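Side-chain contacts in kinesin-like protein KAR3 (Saccharomyces cerevisiae, PDB 1F9V), which probably couples ATP hydrolysis to movement along microtubules as a member of the kinesin motor family, seen here with ADP and magnesium bound: residues 45-48 / 49-52; 68-71 / 72-75; 98-101 / 102-106; 327-330 / 331-335. The protein carries 2 engineered substitutions. All coordinates share one frame; numbering follows the deposited sequence.

Contact 1 (45-48 / 49-52); sequences IQNT and AQVH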
loop_
_atom_site.group_PDB
_atom_site.type_symbol
_atom_site.label_atom_id
_atom_site.label_comp_id
_atom_site.label_asym_id
_atom_site.label_seq_id
_atom_site.Cartn_x
_atom_site.Cartn_y
_atom_site.Cartn_z
ATOM N N ILE A 45 -11.538 -15.439 22.619
ATOM C CA ILE A 45 -11.837 -16.041 23.916
ATOM C C ILE A 45 -13.075 -16.941 23.939
ATOM O O ILE A 45 -13.124 -17.905 24.703
ATOM C CB ILE A 45 -11.971 -14.945 25.015
ATOM C CG1 ILE A 45 -11.750 -15.561 26.396
ATOM C CG2 ILE A 45 -13.334 -14.285 24.945
ATOM C CD1 ILE A 45 -11.774 -14.554 27.524
ATOM N N GLN A 46 -14.063 -16.644 23.100
ATOM C CA GLN A 46 -15.287 -17.440 23.049
ATOM C C GLN A 46 -15.029 -18.894 22.661
ATOM O O GLN A 46 -15.849 -19.766 22.928
ATOM C CB GLN A 46 -16.278 -16.822 22.061
ATOM C CG GLN A 46 -15.929 -17.077 20.602
ATOM C CD GLN A 46 -16.925 -16.452 19.644
ATOM O OE1 GLN A 46 -17.316 -17.066 18.647
ATOM N NE2 GLN A 46 -17.342 -15.224 19.940
ATOM N N ASN A 47 -13.897 -19.144 22.012
ATOM C CA ASN A 47 -13.525 -20.488 21.592
ATOM C C ASN A 47 -12.016 -20.556 21.396
ATOM O O ASN A 47 -11.517 -20.518 20.268
ATOM C CB ASN A 47 -14.229 -20.858 20.288
ATOM C CG ASN A 47 -13.940 -22.282 19.864
ATOM O OD1 ASN A 47 -13.647 -23.145 20.701
ATOM N ND2 ASN A 47 -14.016 -22.539 18.560
ATOM N N THR A 48 -11.295 -20.670 22.504
ATOM C CA THR A 48 -9.843 -20.709 22.463
ATOM C C THR A 48 -9.254 -21.971 21.845
ATOM O O THR A 48 -8.036 -22.072 21.686
ATOM C CB THR A 48 -9.258 -20.490 23.872
ATOM O OG1 THR A 48 -9.847 -21.418 24.791
ATOM C CG2 THR A 48 -9.556 -19.071 24.344
ATOM N N ALA A 49 -10.111 -22.927 21.492
ATOM C CA ALA A 49 -9.646 -24.164 20.864
ATOM C C ALA A 49 -9.348 -23.925 19.380
ATOM O O ALA A 49 -8.606 -24.684 18.761
ATOM C CB ALA A 49 -10.694 -25.264 21.017
ATOM N N GLN A 50 -9.934 -22.873 18.814
ATOM C CA GLN A 50 -9.708 -22.547 17.412
ATOM C C GLN A 50 -8.684 -21.423 17.291
ATOM O O GLN A 50 -8.983 -20.253 17.548
ATOM C CB GLN A 50 -11.014 -22.131 16.727
ATOM C CG GLN A 50 -10.795 -21.611 15.301
ATOM C CD GLN A 50 -12.084 -21.404 14.516
ATOM O OE1 GLN A 50 -13.012 -20.731 14.979
ATOM N NE2 GLN A 50 -12.143 -21.979 13.316
ATOM N N VAL A 51 -7.470 -21.790 16.903
ATOM C CA VAL A 51 -6.397 -20.824 16.751
ATOM C C VAL A 51 -6.142 -20.585 15.266
ATOM O O VAL A 51 -5.885 -21.525 14.521
ATOM C CB VAL A 51 -5.102 -21.330 17.421
ATOM C CG1 VAL A 51 -4.023 -20.259 17.348
ATOM C CG2 VAL A 51 -5.378 -21.687 18.879
ATOM N N HIS A 52 -6.239 -19.329 14.843
ATOM C CA HIS A 52 -6.006 -18.967 13.448
ATOM C C HIS A 52 -4.543 -18.587 13.273
ATOM O O HIS A 52 -4.079 -17.605 13.854
ATOM C CB HIS A 52 -6.886 -17.781 13.049
ATOM C CG HIS A 52 -8.349 -18.026 13.227
ATOM N ND1 HIS A 52 -9.006 -17.789 14.414
ATOM C CD2 HIS A 52 -9.287 -18.479 12.363
ATOM C CE1 HIS A 52 -10.284 -18.086 14.276
ATOM N NE2 HIS A 52 -10.482 -18.508 13.042
HETATM O O HOH W 1 -10.705 -18.534 18.454
#
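Asn47 and Gln50 both swing CG to the side opposite their own main-chain nitrogen (chi1 -176° and 173°), and the two side chains meet across the turn at about a right angle. The Asn47 amide does the touching: ND2 lies 3.5 Å from Gln50 CB, and OD1 rests 3.6 Å from Ala49 CB. These are van der Waals contacts; the two amide planes, 53° apart, do not stack. The turn is closed by the main chain, where Gln50 N donates to Asn47 O at 3.2 Å. A water lies near both carbonyls, 2.8 Å from Asn47 O and 2.6 Å from Gln50 O, though it has more acceptors nearby than protons to give. Thr48 and Ala49 occupy the two central positions; the alanine methyl leaves room for Asn47 OD1. Val51, just past the turn, places CG2 3.9 Å from Thr48 O, while Thr48 and Val51 also pack against Thr43. Asparagine, threonine and glutamine suit this exposed position because their polar ends tolerate solvent. The arrangement is a type I beta turn, Asn47 to Gln50, in the connection between neighbouring antiparallel strands 38-44 and 51-56 of a small three-stranded sheet.

Contact 2 (68-71 / 72-75); sequences DVFK and EVGQ. With ADP (adenosine-5'-diphosphate), chain D.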
loop_
_atom_site.group_PDB
_atom_site.type_symbol
_atom_site.label_atom_id
_atom_site.label_comp_id
_atom_site.label_asym_id
_atom_site.label_seq_id
_atom_site.Cartn_x
_atom_site.Cartn_y
_atom_site.Cartn_z
ATOM N N ASP A 68 11.372 1.875 12.194
ATOM C CA ASP A 68 11.661 0.441 12.144
ATOM C C ASP A 68 11.052 -0.182 10.881
ATOM O O ASP A 68 11.663 -1.026 10.233
ATOM C CB ASP A 68 11.080 -0.274 13.371
ATOM C CG ASP A 68 11.705 0.192 14.670
ATOM O OD1 ASP A 68 12.895 0.578 14.649
ATOM O OD2 ASP A 68 11.006 0.173 15.707
ATOM N N VAL A 69 9.838 0.238 10.545
ATOM C CA VAL A 69 9.155 -0.289 9.367
ATOM C C VAL A 69 9.926 0.065 8.101
ATOM O O VAL A 69 10.138 -0.778 7.234
ATOM C CB VAL A 69 7.716 0.276 9.260
ATOM C CG1 VAL A 69 7.133 -0.016 7.865
ATOM C CG2 VAL A 69 6.838 -0.333 10.357
ATOM N N PHE A 70 10.375 1.308 8.002
ATOM C CA PHE A 70 11.089 1.699 6.801
ATOM C C PHE A 70 12.427 1.004 6.614
ATOM O O PHE A 70 12.982 1.009 5.516
ATOM C CB PHE A 70 11.272 3.215 6.737
ATOM C CG PHE A 70 11.577 3.712 5.355
ATOM C CD1 PHE A 70 10.579 3.748 4.385
ATOM C CD2 PHE A 70 12.870 4.079 5.004
ATOM C CE1 PHE A 70 10.870 4.138 3.079
ATOM C CE2 PHE A 70 13.171 4.473 3.701
ATOM C CZ PHE A 70 12.163 4.499 2.737
ATOM N N LYS A 71 12.954 0.394 7.673
ATOM C CA LYS A 71 14.223 -0.305 7.545
ATOM C C LYS A 71 14.048 -1.420 6.527
ATOM O O LYS A 71 14.989 -1.808 5.841
ATOM C CB LYS A 71 14.662 -0.890 8.892
ATOM C CG LYS A 71 15.240 0.143 9.850
ATOM C CD LYS A 71 15.984 -0.525 10.996
ATOM C CE LYS A 71 16.279 0.472 12.106
ATOM N NZ LYS A 71 15.334 0.319 13.246
ATOM N N GLU A 72 12.830 -1.938 6.429
ATOM C CA GLU A 72 12.545 -2.997 5.475
ATOM C C GLU A 72 12.109 -2.383 4.142
ATOM O O GLU A 72 12.606 -2.759 3.082
ATOM C CB GLU A 72 11.439 -3.910 6.011
ATOM C CG GLU A 72 11.700 -4.472 7.404
ATOM C CD GLU A 72 13.051 -5.159 7.514
ATOM O OE1 GLU A 72 13.765 -4.911 8.510
ATOM O OE2 GLU A 72 13.402 -5.944 6.605
ATOM N N VAL A 73 11.204 -1.413 4.210
ATOM C CA VAL A 73 10.668 -0.764 3.018
ATOM C C VAL A 73 11.675 -0.011 2.151
ATOM O O VAL A 73 11.511 0.065 0.937
ATOM C CB VAL A 73 9.522 0.191 3.406
ATOM C CG1 VAL A 73 8.839 0.748 2.150
ATOM C CG2 VAL A 73 8.514 -0.554 4.275
ATOM N N GLY A 74 12.717 0.539 2.763
ATOM C CA GLY A 74 13.701 1.281 1.991
ATOM C C GLY A 74 14.334 0.502 0.850
ATOM O O GLY A 74 14.565 1.039 -0.238
ATOM N N GLN A 75 14.615 -0.773 1.099
ATOM C CA GLN A 75 15.241 -1.641 0.109
ATOM C C GLN A 75 14.336 -1.859 -1.102
ATOM O O GLN A 75 14.811 -2.101 -2.209
ATOM C CB GLN A 75 15.596 -2.988 0.758
ATOM C CG GLN A 75 15.734 -2.908 2.278
ATOM C CD GLN A 75 16.549 -4.048 2.869
ATOM O OE1 GLN A 75 16.989 -4.953 2.160
ATOM N NE2 GLN A 75 16.754 -4.005 4.185
HETATM P PB ADP D . 15.644 -11.015 -1.124
HETATM O O1B ADP D . 15.656 -12.404 -1.677
HETATM O O2B ADP D . 14.120 -10.493 -0.881
HETATM O O3B ADP D . 16.444 -10.931 0.135
HETATM P PA ADP D . 15.555 -9.072 -3.276
HETATM O O1A ADP D . 16.481 -8.934 -4.415
HETATM O O2A ADP D . 14.271 -9.677 -3.678
HETATM O O3A ADP D . 16.214 -10.017 -2.187
HETATM O "O5'" ADP D . 15.368 -7.682 -2.486
HETATM C "C5'" ADP D . 15.899 -7.554 -1.163
HETATM C "C4'" ADP D . 15.089 -6.594 -0.292
HETATM O "O4'" ADP D . 14.320 -5.617 -1.039
HETATM C "C3'" ADP D . 14.123 -7.314 0.625
HETATM O "O3'" ADP D . 14.716 -7.721 1.869
HETATM C "C2'" ADP D . 12.984 -6.342 0.805
HETATM O "O2'" ADP D . 13.164 -5.487 1.947
HETATM C "C1'" ADP D . 12.953 -5.606 -0.533
HETATM N N9 ADP D . 11.917 -6.185 -1.487
HETATM C C8 ADP D . 12.147 -6.853 -2.633
HETATM N N7 ADP D . 10.971 -7.182 -3.200
HETATM C C5 ADP D . 9.997 -6.730 -2.438
HETATM C C6 ADP D . 8.586 -6.736 -2.475
HETATM N N6 ADP D . 7.926 -7.318 -3.495
HETATM N N1 ADP D . 7.868 -6.146 -1.461
HETATM C C2 ADP D . 8.475 -5.545 -0.414
HETATM N N3 ADP D . 9.822 -5.526 -0.370
HETATM C C4 ADP D . 10.604 -6.091 -1.331
HETATM O O HOH W 2 12.648 -3.444 10.861
#
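Asp68 meets Glu72 one helical turn on through a water, which donates to Asp68 O and to Glu72 OE1 (3.0 Å). The Asp68 carboxylate is held separately, OD1 in a salt bridge with Lys71 NZ at 2.8 Å and OD2 accepting from Thr65 N. Val69 O takes two donors, Glu72 N and Val73 N, and Val69 CG1 lies beside Val73 CG2 at 3.9 Å, apolar branches suited to a buried face. Phe70 carries CG on the far side from its main-chain N (chi1 -161°), which lays the ring over the next turn. Gly74 CA sits over one face, 3.9 Å from the ring centroid, a CH-pi contact, while CD1 meets Val73 CB at 3.8 Å. Glycine suits this place, since a CB would press on the ring. A serine in place of Phe70 would probably leave Gly74 and Val73 without their aromatic cover and open a gap toward Thr113. Lys71 O accepts from Gln75 NE2 at 3.3 Å instead of from Gln75 N, which reaches only weakly to Glu72 O. At this kink of helix 66-77, Glu72 O accepts a hydrogen bond from the ribose O2' of an ADP at 3.0 Å, in a nucleotide pocket separate from the P-loop.

Contact 3 (98-101 / 102-106); sequences KTFT and MLNPG. With MG (magnesium ion), chain B; ADP (adenosine-5'-diphosphate), chain C.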
loop_
_atom_site.group_PDB
_atom_site.type_symbol
_atom_site.label_atom_id
_atom_site.label_comp_id
_atom_site.label_asym_id
_atom_site.label_seq_id
_atom_site.Cartn_x
_atom_site.Cartn_y
_atom_site.Cartn_z
ATOM N N LYS A 98 -3.504 2.766 8.610
ATOM C CA LYS A 98 -3.031 2.936 7.226
ATOM C C LYS A 98 -2.389 4.303 6.968
ATOM O O LYS A 98 -1.277 4.395 6.447
ATOM C CB LYS A 98 -4.189 2.741 6.236
ATOM C CG LYS A 98 -4.755 1.334 6.210
ATOM C CD LYS A 98 -5.973 1.206 5.298
ATOM C CE LYS A 98 -7.039 2.246 5.591
ATOM N NZ LYS A 98 -7.794 1.965 6.846
ATOM N N THR A 99 -3.099 5.364 7.323
ATOM C CA THR A 99 -2.592 6.715 7.107
ATOM C C THR A 99 -1.374 7.035 7.956
ATOM O O THR A 99 -0.445 7.685 7.484
ATOM C CB THR A 99 -3.680 7.742 7.368
ATOM O OG1 THR A 99 -4.763 7.481 6.475
ATOM C CG2 THR A 99 -3.170 9.155 7.120
ATOM N N PHE A 100 -1.375 6.587 9.207
ATOM C CA PHE A 100 -0.224 6.831 10.075
ATOM C C PHE A 100 0.997 6.178 9.440
ATOM O O PHE A 100 2.083 6.750 9.396
ATOM C CB PHE A 100 -0.446 6.226 11.469
ATOM C CG PHE A 100 0.668 6.520 12.437
ATOM C CD1 PHE A 100 1.805 5.715 12.480
ATOM C CD2 PHE A 100 0.589 7.610 13.297
ATOM C CE1 PHE A 100 2.852 5.991 13.369
ATOM C CE2 PHE A 100 1.631 7.896 14.188
ATOM C CZ PHE A 100 2.763 7.082 14.220
ATOM N N THR A 101 0.799 4.969 8.934
ATOM C CA THR A 101 1.871 4.220 8.305
ATOM C C THR A 101 2.382 4.890 7.040
ATOM O O THR A 101 3.589 5.000 6.832
ATOM C CB THR A 101 1.404 2.792 7.965
ATOM O OG1 THR A 101 1.227 2.057 9.183
ATOM C CG2 THR A 101 2.425 2.071 7.080
ATOM N N MET A 102 1.458 5.352 6.205
ATOM C CA MET A 102 1.835 5.976 4.941
ATOM C C MET A 102 2.134 7.467 4.970
ATOM O O MET A 102 3.024 7.939 4.253
ATOM C CB MET A 102 0.734 5.745 3.893
ATOM C CG MET A 102 0.343 4.295 3.678
ATOM S SD MET A 102 1.677 3.317 3.005
ATOM C CE MET A 102 1.840 4.062 1.385
ATOM N N LEU A 103 1.403 8.202 5.801
ATOM C CA LEU A 103 1.525 9.655 5.836
ATOM C C LEU A 103 2.000 10.354 7.111
ATOM O O LEU A 103 2.018 11.584 7.150
ATOM C CB LEU A 103 0.175 10.264 5.428
ATOM C CG LEU A 103 -0.132 10.745 4.000
ATOM C CD1 LEU A 103 1.089 10.662 3.113
ATOM C CD2 LEU A 103 -1.265 9.914 3.438
ATOM N N ASN A 104 2.378 9.618 8.152
ATOM C CA ASN A 104 2.826 10.304 9.360
ATOM C C ASN A 104 3.919 11.306 8.983
ATOM O O ASN A 104 4.884 10.956 8.309
ATOM C CB ASN A 104 3.376 9.317 10.394
ATOM C CG ASN A 104 3.470 9.932 11.779
ATOM O OD1 ASN A 104 2.509 10.533 12.259
ATOM N ND2 ASN A 104 4.627 9.799 12.421
ATOM N N PRO A 105 3.777 12.572 9.408
ATOM C CA PRO A 105 4.795 13.576 9.076
ATOM C C PRO A 105 6.231 13.113 9.313
ATOM O O PRO A 105 6.569 12.609 10.387
ATOM C CB PRO A 105 4.425 14.785 9.945
ATOM C CG PRO A 105 3.288 14.353 10.808
ATOM C CD PRO A 105 2.669 13.147 10.187
ATOM N N GLY A 106 7.063 13.285 8.288
ATOM C CA GLY A 106 8.464 12.909 8.357
ATOM C C GLY A 106 8.754 11.428 8.502
ATOM O O GLY A 106 9.771 10.943 8.010
HETATM MG MG MG B . -6.793 6.952 7.073
HETATM P PB ADP C . -6.584 4.453 9.388
HETATM O O1B ADP C . -6.330 3.017 9.108
HETATM O O2B ADP C . -5.844 5.378 8.303
HETATM O O3B ADP C . -8.038 4.747 9.460
HETATM P PA ADP C . -5.009 6.086 11.179
HETATM O O1A ADP C . -3.653 5.921 10.655
HETATM O O2A ADP C . -5.574 7.336 10.677
HETATM O O3A ADP C . -5.899 4.856 10.749
HETATM O "O5'" ADP C . -4.995 6.166 12.759
HETATM C "C5'" ADP C . -5.684 5.343 13.704
HETATM C "C4'" ADP C . -5.259 5.918 15.088
HETATM O "O4'" ADP C . -4.186 5.089 15.552
HETATM C "C3'" ADP C . -4.663 7.337 15.010
HETATM O "O3'" ADP C . -5.004 8.140 16.152
HETATM C "C2'" ADP C . -3.160 7.130 14.914
HETATM O "O2'" ADP C . -2.394 8.268 15.345
HETATM C "C1'" ADP C . -2.963 5.847 15.708
HETATM N N9 ADP C . -1.858 4.993 15.172
HETATM C C8 ADP C . -1.974 4.190 14.096
HETATM N N7 ADP C . -0.840 3.549 13.901
HETATM C C5 ADP C . 0.012 3.916 14.824
HETATM C C6 ADP C . 1.322 3.589 15.139
HETATM N N6 ADP C . 1.985 2.701 14.392
HETATM N N1 ADP C . 1.940 4.178 16.209
HETATM C C2 ADP C . 1.305 5.078 16.988
HETATM N N3 ADP C . 0.028 5.400 16.699
HETATM C C4 ADP C . -0.641 4.855 15.649
HETATM O O HOH W 3 -6.712 5.564 5.346
HETATM O O HOH W 4 -6.701 8.380 8.721
HETATM O O HOH W 5 -8.897 6.220 7.587
HETATM O O HOH W 6 -7.556 8.680 5.930
#
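Phe100 and Asn104 stack one turn apart on helix 98-103 and just beyond its end, the helix whose first residues, Lys98 and Thr99, close the P-loop (Walker A motif) of this kinesin motor domain. The stacking has three layers. The Asn104 amide lies over one face of the Phe100 ring, their planes 24° apart, with OD1 3.4 Å from Phe100 CE2; Asn104 CB adds a CH-pi contact, 4.2 Å from the ring centroid. The opposite face carries the adenine, ADP C6 lying 3.4 Å from Phe100 CD1. Phe100 CG points away from its main-chain N (chi1 -176°), which slots the ring between the two, and its flat, apolar shape suits both neighbours. A valine here would probably leave the adenine without its stacking partner and the Asn104 amide free to turn.

Hydrogen bonds hold the phosphates. Lys98 grips ADP O1B twice, through NZ and backbone N, each at 2.9 Å; NZ also reaches Gly92 O. Thr99 N donates to ADP O2B. Phe100 N donates to ADP O1A at 2.8 Å. A lysine suits this place because its positive end can probably balance the phosphate charge. Main-chain bonds continue the helix: Met102 N to Lys98 O, Leu103 N to Thr99 O and Asn104 N to Phe100 O. Apolar packing is slight between these turns, Thr99 CG2 meeting Leu103 CB at 3.9 Å.

Metal coordination completes the site. The magnesium ion has six ligands, four of them waters; ADP O2B is the fifth, and the sixth is Thr99 OG1, 2.2 Å from the ion and also hydrogen-bonded to Asp244 OD2.

Contact 4 (327-330 / 331-335); sequences ETLN and SLRFA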
loop_
_atom_site.group_PDB
_atom_site.type_symbol
_atom_site.label_atom_id
_atom_site.label_comp_id
_atom_site.label_asym_id
_atom_site.label_seq_id
_atom_site.Cartn_x
_atom_site.Cartn_y
_atom_site.Cartn_z
ATOM N N GLU A 327 -12.804 -7.854 12.497
ATOM C CA GLU A 327 -12.304 -7.178 11.306
ATOM C C GLU A 327 -10.836 -7.518 11.121
ATOM O O GLU A 327 -10.341 -7.588 9.996
ATOM C CB GLU A 327 -12.477 -5.667 11.429
ATOM C CG GLU A 327 -13.859 -5.163 11.042
ATOM C CD GLU A 327 -14.288 -5.577 9.636
ATOM O OE1 GLU A 327 -13.441 -6.018 8.822
ATOM O OE2 GLU A 327 -15.492 -5.455 9.345
ATOM N N THR A 328 -10.132 -7.722 12.234
ATOM C CA THR A 328 -8.724 -8.076 12.174
ATOM C C THR A 328 -8.595 -9.424 11.474
ATOM O O THR A 328 -7.728 -9.609 10.620
ATOM C CB THR A 328 -8.107 -8.167 13.580
ATOM O OG1 THR A 328 -7.916 -6.848 14.096
ATOM C CG2 THR A 328 -6.761 -8.880 13.531
ATOM N N LEU A 329 -9.463 -10.368 11.826
ATOM C CA LEU A 329 -9.423 -11.676 11.195
ATOM C C LEU A 329 -9.763 -11.542 9.707
ATOM O O LEU A 329 -9.213 -12.258 8.869
ATOM C CB LEU A 329 -10.389 -12.634 11.907
ATOM C CG LEU A 329 -9.794 -13.203 13.210
ATOM C CD1 LEU A 329 -10.867 -13.965 13.971
ATOM C CD2 LEU A 329 -8.603 -14.108 12.907
ATOM N N ASN A 330 -10.658 -10.617 9.381
ATOM C CA ASN A 330 -11.024 -10.389 7.984
ATOM C C ASN A 330 -9.789 -9.889 7.227
ATOM O O ASN A 330 -9.465 -10.387 6.148
ATOM C CB ASN A 330 -12.143 -9.350 7.883
ATOM C CG ASN A 330 -13.517 -9.930 8.199
ATOM O OD1 ASN A 330 -13.723 -11.146 8.158
ATOM N ND2 ASN A 330 -14.462 -9.056 8.513
ATOM N N SER A 331 -9.095 -8.914 7.812
ATOM C CA SER A 331 -7.898 -8.340 7.200
ATOM C C SER A 331 -6.783 -9.368 7.010
ATOM O O SER A 331 -6.092 -9.364 5.990
ATOM C CB SER A 331 -7.372 -7.175 8.047
ATOM O OG SER A 331 -8.248 -6.063 8.001
ATOM N N LEU A 332 -6.601 -10.247 7.992
ATOM C CA LEU A 332 -5.560 -11.261 7.901
ATOM C C LEU A 332 -5.920 -12.293 6.844
ATOM O O LEU A 332 -5.040 -12.866 6.198
ATOM C CB LEU A 332 -5.346 -11.934 9.265
ATOM C CG LEU A 332 -4.682 -11.018 10.305
ATOM C CD1 LEU A 332 -4.722 -11.670 11.685
ATOM C CD2 LEU A 332 -3.245 -10.736 9.890
ATOM N N ARG A 333 -7.214 -12.531 6.659
ATOM C CA ARG A 333 -7.632 -13.476 5.636
ATOM C C ARG A 333 -7.369 -12.840 4.259
ATOM O O ARG A 333 -6.975 -13.530 3.315
ATOM C CB ARG A 333 -9.105 -13.835 5.814
ATOM C CG ARG A 333 -9.308 -15.128 6.605
ATOM C CD ARG A 333 -10.786 -15.445 6.813
ATOM N NE ARG A 333 -11.058 -15.685 8.224
ATOM C CZ ARG A 333 -11.867 -14.940 8.970
ATOM N NH1 ARG A 333 -12.496 -13.900 8.446
ATOM N NH2 ARG A 333 -12.020 -15.221 10.252
ATOM N N PHE A 334 -7.572 -11.528 4.150
ATOM C CA PHE A 334 -7.292 -10.845 2.885
ATOM C C PHE A 334 -5.780 -10.924 2.638
ATOM O O PHE A 334 -5.334 -11.254 1.536
ATOM C CB PHE A 334 -7.726 -9.377 2.946
ATOM C CG PHE A 334 -7.383 -8.589 1.700
ATOM C CD1 PHE A 334 -6.161 -7.936 1.588
ATOM C CD2 PHE A 334 -8.281 -8.514 0.637
ATOM C CE1 PHE A 334 -5.836 -7.215 0.432
ATOM C CE2 PHE A 334 -7.961 -7.795 -0.519
ATOM C CZ PHE A 334 -6.743 -7.149 -0.617
ATOM N N ALA A 335 -4.995 -10.620 3.670
ATOM C CA ALA A 335 -3.539 -10.669 3.572
ATOM C C ALA A 335 -3.062 -12.034 3.098
ATOM O O ALA A 335 -2.154 -12.127 2.273
ATOM C CB ALA A 335 -2.916 -10.344 4.922
HETATM O O HOH W 7 -10.951 -5.741 7.441
#
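Thr328 and Leu332 lie side by side on the inner face of helix 325-338 of the kinesin motor domain, where Thr328 CG2 meets Leu332 CD1 at 3.9 Å. This is the tightly packed side. Leu332 continues into Met40, Val42, Phe54 and Phe56 of strands 38-44 and 51-56, while Thr328 and the small Ser331 settle against strand 311-318. Branched apolar groups suit the sheet contact, and a serine lets the helix come close to Val316 and Ile318. Thr328 OG1, opposite its own carbonyl carbon (chi1 -75°), bonds to His324 O in the preceding turn. Regular helical bonds such as Leu332 N to Thr328 O (2.9 Å) run beneath.

The looser side is carried by Arg333, an exposed residue. Its chain bends at chi3 (-128°) and brings one face of the guanidinium over Leu329 O, with NH2 3.5 Å from Leu329 CB. At the guanidinium edge, Asn330 OD1 comes within 3.0 Å of NH1, the two flat groups turned 68° apart. A long, charged arginine suits this place: its stem rides over the helix while the charge stays near solvent. Asn330 ND2 in turn makes a weak bond to Glu327 OE1, and Glu327 OE2 accepts from Arg250 N. A water 2.9 Å from Glu327 OE1, which it can probably serve as donor, is hydrogen-bonded to Ser331 OG at 2.8 Å.

How the contacts relate
Along the chain the four contacts come in series, all inside the kinesin motor domain. Contacts 1 and 4 touch, their centres 16 Å apart: His52 CG lies 3.9 Å from Leu329 CD2. Contacts 2 and 3 have centres 14 Å apart but do not touch, their nearest atoms about 5 Å away; helix 109-124 packs against both. Each holds a different ADP, the one at contact 3 in the P-loop site with magnesium. Contact 4 comes within about 8 Å of contact 3 between nearest atoms, whereas contact 1 is about 20 Å from it, at the periphery. Contacts 2 and 3 thus line two nucleotide pockets, while contacts 1 and 4 join the small antiparallel sheet to helix 325-338.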